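Local coordinates for potential RNA-dependent RNA polymerase (Human picobirnavirus, PDB 5I62), which copies RNA as an RNA-dependent RNA polymerase, adding nucleotides from ribonucleoside triphosphates, probably in both transcription and replication of the viral genome, at residues L333-R336 / V337-E341; E341-S345 / H346-L350; V362-Y365 / P366-A370. One frame throughout, in Å; residues are numbered along the deposited sequence.

Contact 1: L333-R336 / V337-E341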
# COMPACT_ATOMS: atom_id res chain seq x y z
N LEU A 333 6.52 3.52 -11.24
CA LEU A 333 7.27 3.90 -12.43
C LEU A 333 6.43 3.71 -13.69
O LEU A 333 6.38 4.59 -14.56
CB LEU A 333 8.55 3.06 -12.52
CG LEU A 333 9.68 3.31 -11.52
CD1 LEU A 333 10.76 2.27 -11.77
CD2 LEU A 333 10.23 4.72 -11.70
N VAL A 334 5.76 2.56 -13.80
CA VAL A 334 4.96 2.28 -14.99
C VAL A 334 3.71 3.15 -15.02
O VAL A 334 3.28 3.61 -16.09
CB VAL A 334 4.62 0.78 -15.08
CG1 VAL A 334 3.61 0.52 -16.23
CG2 VAL A 334 5.88 -0.04 -15.29
N HIS A 335 3.10 3.38 -13.86
CA HIS A 335 1.94 4.28 -13.79
C HIS A 335 2.29 5.67 -14.32
O HIS A 335 1.48 6.30 -15.03
CB HIS A 335 1.45 4.34 -12.34
CG HIS A 335 0.08 4.91 -12.16
ND1 HIS A 335 -0.68 4.65 -11.04
CD2 HIS A 335 -0.65 5.75 -12.92
CE1 HIS A 335 -1.84 5.28 -11.14
NE2 HIS A 335 -1.84 5.96 -12.27
N ARG A 336 3.50 6.15 -14.03
CA ARG A 336 3.90 7.46 -14.53
C ARG A 336 3.99 7.45 -16.06
O ARG A 336 3.58 8.41 -16.71
CB ARG A 336 5.22 7.90 -13.90
CG ARG A 336 5.68 9.31 -14.34
CD ARG A 336 4.64 10.39 -14.00
NE ARG A 336 5.25 11.71 -13.85
CZ ARG A 336 4.65 12.75 -13.28
NH1 ARG A 336 3.41 12.63 -12.81
NH2 ARG A 336 5.30 13.90 -13.15
N VAL A 337 4.49 6.35 -16.64
CA VAL A 337 4.47 6.20 -18.10
C VAL A 337 3.05 6.27 -18.64
O VAL A 337 2.78 6.90 -19.67
CB VAL A 337 5.16 4.88 -18.52
CG1 VAL A 337 5.08 4.70 -20.04
CG2 VAL A 337 6.62 4.89 -18.06
N LEU A 338 2.11 5.58 -17.98
CA LEU A 338 0.71 5.62 -18.39
C LEU A 338 0.19 7.05 -18.45
O LEU A 338 -0.54 7.43 -19.38
CB LEU A 338 -0.14 4.78 -17.43
CG LEU A 338 -0.05 3.25 -17.48
CD1 LEU A 338 -0.88 2.65 -16.33
CD2 LEU A 338 -0.53 2.73 -18.83
N GLN A 339 0.53 7.87 -17.45
CA GLN A 339 0.07 9.25 -17.42
C GLN A 339 0.65 10.04 -18.59
O GLN A 339 -0.07 10.78 -19.26
CB GLN A 339 0.43 9.90 -16.08
CG GLN A 339 -0.25 9.22 -14.86
CD GLN A 339 -0.05 10.00 -13.57
OE1 GLN A 339 0.99 10.62 -13.36
NE2 GLN A 339 -1.07 10.03 -12.72
N HIS A 340 1.95 9.89 -18.83
CA HIS A 340 2.56 10.56 -19.97
C HIS A 340 1.91 10.13 -21.28
O HIS A 340 1.64 10.95 -22.16
CB HIS A 340 4.06 10.28 -20.03
CG HIS A 340 4.87 11.12 -19.10
ND1 HIS A 340 4.94 12.49 -19.21
CD2 HIS A 340 5.61 10.78 -18.02
CE1 HIS A 340 5.72 12.96 -18.25
NE2 HIS A 340 6.14 11.95 -17.51
N GLU A 341 1.65 8.82 -21.41
CA GLU A 341 1.11 8.28 -22.65
C GLU A 341 -0.29 8.82 -22.93
O GLU A 341 -0.63 9.11 -24.08
CB GLU A 341 1.09 6.76 -22.61
CG GLU A 341 0.57 6.13 -23.89
CD GLU A 341 0.35 4.63 -23.73
OE1 GLU A 341 -0.46 4.23 -22.85
OE2 GLU A 341 1.00 3.85 -24.46
O HOH W 1 -3.43 8.11 -13.14
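Arg336 and Gln339, three residues apart on one helix, meet through the ends of their long side chains. The Arg336 chain leaves with CG anti to the backbone N and then bends at chi2, which turns it along the helix toward the following turn. Its NH1 gives a hydrogen bond to Gln339 OE1 (3.2 Å). OE1 lies near the guanidinium plane, and NH1 lies nearly on the line of the amide C=O, although the two planes are twisted by 40°. Arg336 also passes His340, with NE 3.8 Å from NE2 of that ring; guanidinium and imidazole stand steeply to each other, at 78°. Both nitrogens meet the same oxygen, Glu117 OE1, the arginine in a salt bridge and the histidine in a hydrogen bond, while NH1 and NH2 also reach the carbonyls of Ser354 and Pro352. An arginine suits this place because its several N-H groups can serve all these acceptors.

Gln339 also meets His335. Its CG lies 4.0 Å from CD2 of the His335 ring, with amide and ring planes 74° apart. Beyond that packing, a water joins the polar ends, 2.8 Å from His335 NE2 and 3.1 Å from Gln339 NE2. The amide's NE2 also binds the carbonyl of Gln355, and His335 ND1 that of Gly358. Leu333, Val334 and Val337 instead offer aliphatic groups to helix 271-284.

Beneath the side chains runs ordinary i to i+4 bonding, such as Leu338 N to Val334 O (3.0 Å). The arrangement is consistent with the motif B helix of the polymerase palm, its polar face bonding the hairpin, and the chain leading into it, whose Gly-Asp-Asp is probably motif C.

Contact 2: E341-S345 / H346-L350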
# COMPACT_ATOMS: atom_id res chain seq x y z
N GLU A 341 1.65 8.82 -21.41
CA GLU A 341 1.11 8.28 -22.65
C GLU A 341 -0.29 8.82 -22.93
O GLU A 341 -0.63 9.11 -24.08
CB GLU A 341 1.09 6.76 -22.61
CG GLU A 341 0.57 6.13 -23.89
CD GLU A 341 0.35 4.63 -23.73
OE1 GLU A 341 -0.46 4.23 -22.85
OE2 GLU A 341 1.00 3.85 -24.46
N ALA A 342 -1.11 8.97 -21.89
CA ALA A 342 -2.43 9.55 -22.09
C ALA A 342 -2.33 10.96 -22.69
O ALA A 342 -3.05 11.30 -23.64
CB ALA A 342 -3.20 9.58 -20.77
N ALA A 343 -1.45 11.79 -22.14
CA ALA A 343 -1.29 13.15 -22.65
C ALA A 343 -0.75 13.14 -24.07
O ALA A 343 -1.28 13.81 -24.97
CB ALA A 343 -0.35 13.95 -21.74
N ILE A 344 0.31 12.36 -24.30
CA ILE A 344 0.96 12.28 -25.60
C ILE A 344 0.01 11.73 -26.65
O ILE A 344 -0.02 12.20 -27.79
CB ILE A 344 2.24 11.43 -25.48
CG1 ILE A 344 3.29 12.15 -24.64
CG2 ILE A 344 2.78 11.06 -26.86
CD1 ILE A 344 4.44 11.24 -24.17
N SER A 345 -0.81 10.74 -26.28
CA SER A 345 -1.80 10.22 -27.20
C SER A 345 -2.82 11.27 -27.61
O SER A 345 -3.45 11.14 -28.66
CB SER A 345 -2.52 9.01 -26.59
OG SER A 345 -1.64 7.91 -26.46
N HIS A 346 -3.00 12.33 -26.81
CA HIS A 346 -3.90 13.41 -27.17
C HIS A 346 -3.15 14.68 -27.55
O HIS A 346 -3.67 15.79 -27.40
CB HIS A 346 -4.92 13.65 -26.06
CG HIS A 346 -5.88 12.51 -25.91
ND1 HIS A 346 -7.03 12.40 -26.66
CD2 HIS A 346 -5.83 11.39 -25.15
CE1 HIS A 346 -7.66 11.28 -26.35
NE2 HIS A 346 -6.96 10.65 -25.43
N HIS A 347 -1.93 14.51 -28.05
CA HIS A 347 -1.14 15.56 -28.69
C HIS A 347 -0.79 16.70 -27.75
O HIS A 347 -0.70 17.85 -28.16
CB HIS A 347 -1.85 16.08 -29.95
CG HIS A 347 -2.24 14.99 -30.89
ND1 HIS A 347 -3.49 14.42 -30.89
CD2 HIS A 347 -1.51 14.29 -31.79
CE1 HIS A 347 -3.53 13.44 -31.78
NE2 HIS A 347 -2.34 13.34 -32.33
N THR A 348 -0.56 16.39 -26.48
CA THR A 348 -0.17 17.41 -25.53
C THR A 348 0.81 16.79 -24.53
O THR A 348 1.39 15.73 -24.78
CB THR A 348 -1.41 18.05 -24.87
OG1 THR A 348 -1.01 19.16 -24.07
CG2 THR A 348 -2.16 17.04 -23.99
N THR A 349 1.02 17.48 -23.41
CA THR A 349 2.05 17.16 -22.44
C THR A 349 1.42 17.00 -21.06
O THR A 349 0.55 17.78 -20.67
CB THR A 349 3.12 18.27 -22.41
OG1 THR A 349 3.75 18.35 -23.69
CG2 THR A 349 4.18 17.99 -21.37
N LEU A 350 1.86 15.97 -20.33
CA LEU A 350 1.37 15.76 -18.97
C LEU A 350 1.77 16.94 -18.10
O LEU A 350 2.92 17.38 -18.12
CB LEU A 350 1.96 14.45 -18.40
CG LEU A 350 1.50 14.12 -16.97
CD1 LEU A 350 -0.02 13.81 -16.99
CD2 LEU A 350 2.32 12.95 -16.38
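The carbonyl of Ala343 gathers two backbone donors as the helix stops: Thr348 N at 3.1 Å and His346 N at 2.9 Å, reaching it from opposite faces of its plane. His347 N meanwhile bonds Ile344 O (3.0 Å). Together the Thr348 and His347 bonds define a Schellman motif, with His347 as the C-prime residue at positive phi (63°).

Ser345 holds OG beside its own backbone N (chi1 -67°), from where the hydroxyl bends back to Glu341 O at 2.9 Å; Ser345 N reaches that same oxygen from the other face. A short hydroxyl suits a last turn because it can serve a carbonyl of its own helix, and here Arg379 also binds it. His346 likewise keeps CG beside its own N (chi1 -68°), which brings CD2 edge-on to Ala342 O at 3.2 Å. Thr348 tucks CG2 between its backbone N and carbonyl carbon, against Ala343 O, while Ala343 CB meets Leu350 N at 3.3 Å; a methyl is small enough for the returning chain to pass this closely.

The chemistry is therefore mainly that of backbone satisfaction: the carbonyls of Glu341, Ala343 and Ile344 find donors, and the chain is turned back along the helix flank.

Contact 3: V362-Y365 / P366-A370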
# COMPACT_ATOMS: atom_id res chain seq x y z
N VAL A 362 -3.59 10.93 -9.78
CA VAL A 362 -4.34 12.16 -9.99
C VAL A 362 -3.57 12.96 -11.03
O VAL A 362 -2.34 13.08 -10.94
CB VAL A 362 -4.56 12.93 -8.67
CG1 VAL A 362 -3.24 13.30 -8.00
CG2 VAL A 362 -5.39 14.16 -8.89
N LEU A 363 -4.26 13.44 -12.06
CA LEU A 363 -3.53 14.01 -13.18
C LEU A 363 -4.37 15.03 -13.94
O LEU A 363 -5.59 15.05 -13.86
CB LEU A 363 -3.04 12.91 -14.15
CG LEU A 363 -4.06 12.30 -15.12
CD1 LEU A 363 -3.35 11.62 -16.28
CD2 LEU A 363 -4.95 11.28 -14.41
N THR A 364 -3.68 15.85 -14.72
CA THR A 364 -4.36 16.75 -15.63
C THR A 364 -3.46 17.01 -16.83
O THR A 364 -2.24 16.90 -16.74
CB THR A 364 -4.78 18.06 -14.94
OG1 THR A 364 -5.66 18.81 -15.78
CG2 THR A 364 -3.56 18.90 -14.61
N TYR A 365 -4.09 17.29 -17.97
CA TYR A 365 -3.42 17.79 -19.16
C TYR A 365 -4.47 18.44 -20.04
O TYR A 365 -5.67 18.24 -19.83
CB TYR A 365 -2.66 16.67 -19.90
CG TYR A 365 -3.53 15.52 -20.39
CD1 TYR A 365 -4.30 15.63 -21.56
CD2 TYR A 365 -3.55 14.30 -19.71
CE1 TYR A 365 -5.08 14.57 -22.00
CE2 TYR A 365 -4.32 13.24 -20.14
CZ TYR A 365 -5.09 13.38 -21.29
OH TYR A 365 -5.85 12.31 -21.72
N PRO A 366 -4.07 19.25 -21.01
CA PRO A 366 -5.06 19.97 -21.84
C PRO A 366 -6.07 19.05 -22.52
O PRO A 366 -5.68 18.16 -23.27
CB PRO A 366 -4.19 20.70 -22.87
CG PRO A 366 -2.94 21.02 -22.08
CD PRO A 366 -2.70 19.78 -21.23
N GLY A 367 -7.36 19.26 -22.24
CA GLY A 367 -8.40 18.45 -22.86
C GLY A 367 -8.61 17.08 -22.25
O GLY A 367 -9.33 16.27 -22.83
N ILE A 368 -8.01 16.80 -21.09
CA ILE A 368 -8.16 15.48 -20.47
C ILE A 368 -9.62 15.19 -20.14
O ILE A 368 -10.38 16.08 -19.74
CB ILE A 368 -7.29 15.38 -19.20
CG1 ILE A 368 -7.36 13.98 -18.59
CG2 ILE A 368 -7.72 16.40 -18.15
CD1 ILE A 368 -6.39 13.85 -17.42
N SER A 369 -10.02 13.93 -20.32
CA SER A 369 -11.28 13.43 -19.81
C SER A 369 -11.05 12.07 -19.15
O SER A 369 -10.06 11.39 -19.43
CB SER A 369 -12.34 13.33 -20.92
OG SER A 369 -12.08 12.26 -21.81
N ALA A 370 -11.96 11.68 -18.25
CA ALA A 370 -11.79 10.40 -17.57
C ALA A 370 -11.90 9.24 -18.55
O ALA A 370 -11.18 8.24 -18.43
CB ALA A 370 -12.83 10.25 -16.46
O HOH W 2 -8.11 13.57 -23.33
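Tyr365 lays its ring over Ile368, and the two side chains cross at about a right angle. The first torsion of the tyrosine (chi1 60°) sets CG between its own backbone N and carbonyl carbon, which folds the ring over the turn that follows. Starting at the root, CB packs against Pro366 CD at 3.4 Å. From CG outward one face of the ring covers Ile368, whose CB sits over its centre, 3.5 Å from the centroid and 7° off the normal: a CH-pi contact. One edge carries CD1 to within 3.4 Å of Pro366 O, and CE1 next to it lies over Ile368 CA. On the other flank, CD2 is near Ile368 CD1 and CE2 touches it at 3.5 Å; this methyl also meets Leu363 CG (3.6 Å), joining ring and strand residue. CZ rests above Ile368 CG1. At the tip, OH donates to a water at 3.0 Å, which in turn donates to Gly367 O at the same distance.

The backbone below is a type II turn from Tyr365 to Ile368, closed by Ile368 N to Tyr365 O (3.0 Å). Pro366 supplies the fixed negative phi wanted at its second position, and Gly367 readily takes the positive phi of the third, while its N bonds Asp255. Ile368 suits the fourth, being branched enough to cover the face of the ring and long enough to reach Leu363; beyond it, Ser369 N-caps helix 370-378.

The chemistry implies a turn held in two ways: CH-pi and apolar packing hold one face of the ring against Ile368, while a water links the phenol OH to Gly367 O.

The three contacts follow one another along the chain and lie on one side of the molecule's centre, within the catalytic region of the polymerase. Contacts 1 and 2 share helix 327-345 and the residue Glu341, their centres about 11 Å apart: the first covers its middle, the second its end and the loop beyond. Contact 3 begins on the second strand of the hairpin 355-357/360-363 and runs to the start of helix 370-378, its centre about 9 Å from that of contact 2 and 13 Å from that of contact 1. Thr348 packs on Tyr365 and Pro366, and Gln339 on Leu363. The path from helix 327-345 through edge strand 355-357 and strand 360-363 to helix 370-378 is consistent with a palm helix packed against the motif C hairpin.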